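Side-chain contact in mandelate racemase/muconate lactonizing protein (Paenibacillus sp., PDB 3V5C), which probably dehydrates galacturonate as a magnesium-dependent member of the enolase superfamily: residues 86-89 against 90-93. The protein carries 1 engineered substitution. Residues are numbered along the deposited sequence; the frame is centred on the assembly and turned at random.
Sequences RLRE and AYRL
R92 leaves its backbone with CG opposite the carbonyl carbon (chi1 -69°) and then runs fully extended from CG to NE, which carries its guanidinium back along the chain to the carbonyl of L87; E89, with CG anti to its N (chi1 178°) and a bend at chi2, brings OE1 over one face of that same group. The grip on L87 O is side-on: NE of R92 lies 2.8 Å from L87 O and NH2 of R92 3.1 Å from it, both N-H groups converging on one oxygen that sits almost in the guanidinium plane. Two bonds to a single atom hold the flat group against rotation. E89 OE1 stands 3.5 Å from R92 NH1, a salt bridge by electrostatics, because the oxygen lies well out of the guanidinium plane. A water bridges the pair, donating to E89 OE1 and accepting from R92 NH1 at 2.8 Å. At the guanidinium edge, R86 NH1 comes within 3.6 Å of R92 NH2, the two planes 79° apart; these like charges are probably offset by E296, salt-bridged to R92, and by D82, the salt-bridge partner of R86. Shortening R92 to an alanine is likely to leave L87 O without its two side-chain donors, and E89 and E296 without the cation between them. The backbone makes a type I-like beta turn, Y91 N bonding to R88 O at 2.9 Å, and R92 N to E89 O continues it. CD2 of the Y91 ring edge meets R88 CB at 3.8 Å. L87 CD2 packs beside the R92 stem, 4.1 Å from R92 CG. The turn leads from the loop after helix 66-70 into helix 92-107 and joins it to helix 291-303 of the barrel region, where L87 and R92 touch T292 and E296 binds R92.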
loop_
_atom_site.group_PDB
_atom_site.type_symbol
_atom_site.label_atom_id
_atom_site.label_comp_id
_atom_site.label_asym_id
_atom_site.label_seq_id
_atom_site.Cartn_x
_atom_site.Cartn_y
_atom_site.Cartn_z
ATOM N N ARG A 86 8.627 20.780 2.410
ATOM C CA ARG A 86 8.660 19.425 1.882
ATOM C C ARG A 86 10.022 18.779 2.095
ATOM O O ARG A 86 11.066 19.388 1.848
ATOM C CB ARG A 86 8.293 19.419 0.393
ATOM C CG ARG A 86 6.859 19.864 0.119
ATOM C CD ARG A 86 6.527 19.831 -1.369
ATOM N NE ARG A 86 7.207 20.878 -2.129
ATOM C CZ ARG A 86 8.416 20.751 -2.669
ATOM N NH1 ARG A 86 9.095 19.620 -2.526
ATOM N NH2 ARG A 86 8.953 21.754 -3.348
ATOM N N LEU A 87 10.005 17.537 2.548
ATOM C CA LEU A 87 11.243 16.797 2.735
ATOM C C LEU A 87 11.966 16.675 1.412
ATOM O O LEU A 87 11.379 16.247 0.405
ATOM C CB LEU A 87 10.947 15.414 3.297
ATOM C CG LEU A 87 12.187 14.622 3.649
ATOM C CD1 LEU A 87 12.867 15.252 4.862
ATOM C CD2 LEU A 87 11.788 13.196 3.967
ATOM N N ARG A 88 13.242 17.057 1.399
ATOM C CA ARG A 88 14.009 17.025 0.161
ATOM C C ARG A 88 14.109 15.610 -0.405
ATOM O O ARG A 88 14.312 14.635 0.328
ATOM C CB ARG A 88 15.409 17.622 0.340
ATOM C CG ARG A 88 15.407 19.126 0.546
ATOM C CD ARG A 88 16.790 19.595 0.914
ATOM N NE ARG A 88 16.783 20.963 1.413
ATOM C CZ ARG A 88 17.037 22.026 0.665
ATOM N NH1 ARG A 88 17.312 21.876 -0.623
ATOM N NH2 ARG A 88 17.016 23.238 1.206
ATOM N N GLU A 89 13.966 15.546 -1.724
ATOM C CA GLU A 89 14.037 14.321 -2.508
ATOM C C GLU A 89 15.158 13.385 -2.062
ATOM O O GLU A 89 14.965 12.172 -1.942
ATOM C CB GLU A 89 14.241 14.692 -3.984
ATOM C CG GLU A 89 14.377 13.513 -4.889
ATOM C CD GLU A 89 13.045 12.861 -5.178
ATOM O OE1 GLU A 89 11.996 13.477 -4.863
ATOM O OE2 GLU A 89 13.051 11.736 -5.726
ATOM N N ALA A 90 16.326 13.953 -1.807
ATOM C CA ALA A 90 17.508 13.160 -1.470
ATOM C C ALA A 90 17.371 12.334 -0.190
ATOM O O ALA A 90 18.132 11.386 0.012
ATOM C CB ALA A 90 18.741 14.063 -1.384
ATOM N N TYR A 91 16.405 12.678 0.656
ATOM C CA TYR A 91 16.272 12.032 1.968
ATOM C C TYR A 91 15.037 11.149 2.102
ATOM O O TYR A 91 14.845 10.483 3.132
ATOM C CB TYR A 91 16.208 13.077 3.090
ATOM C CG TYR A 91 17.390 14.014 3.158
ATOM C CD1 TYR A 91 18.615 13.577 3.650
ATOM C CD2 TYR A 91 17.276 15.329 2.754
ATOM C CE1 TYR A 91 19.702 14.431 3.723
ATOM C CE2 TYR A 91 18.362 16.191 2.819
ATOM C CZ TYR A 91 19.570 15.731 3.308
ATOM O OH TYR A 91 20.663 16.578 3.379
ATOM N N ARG A 92 14.183 11.159 1.084
ATOM C CA ARG A 92 12.846 10.579 1.229
ATOM C C ARG A 92 12.835 9.074 1.485
ATOM O O ARG A 92 12.326 8.629 2.512
ATOM C CB ARG A 92 11.998 10.909 0.005
ATOM C CG ARG A 92 11.664 12.381 -0.077
ATOM C CD ARG A 92 10.869 12.731 -1.320
ATOM N NE ARG A 92 10.583 14.160 -1.322
ATOM C CZ ARG A 92 9.723 14.751 -2.140
ATOM N NH1 ARG A 92 9.070 14.039 -3.059
ATOM N NH2 ARG A 92 9.528 16.067 -2.054
ATOM N N LEU A 93 13.388 8.297 0.562
ATOM C CA LEU A 93 13.320 6.839 0.682
ATOM C C LEU A 93 14.040 6.346 1.942
ATOM O O LEU A 93 13.615 5.372 2.575
ATOM C CB LEU A 93 13.908 6.160 -0.547
ATOM C CG LEU A 93 13.304 6.567 -1.892
ATOM C CD1 LEU A 93 14.066 5.909 -3.038
ATOM C CD2 LEU A 93 11.787 6.253 -1.932
HETATM O O HOH W 1 15.492 9.480 -1.398
HETATM O O HOH W 2 9.891 11.840 -4.614
#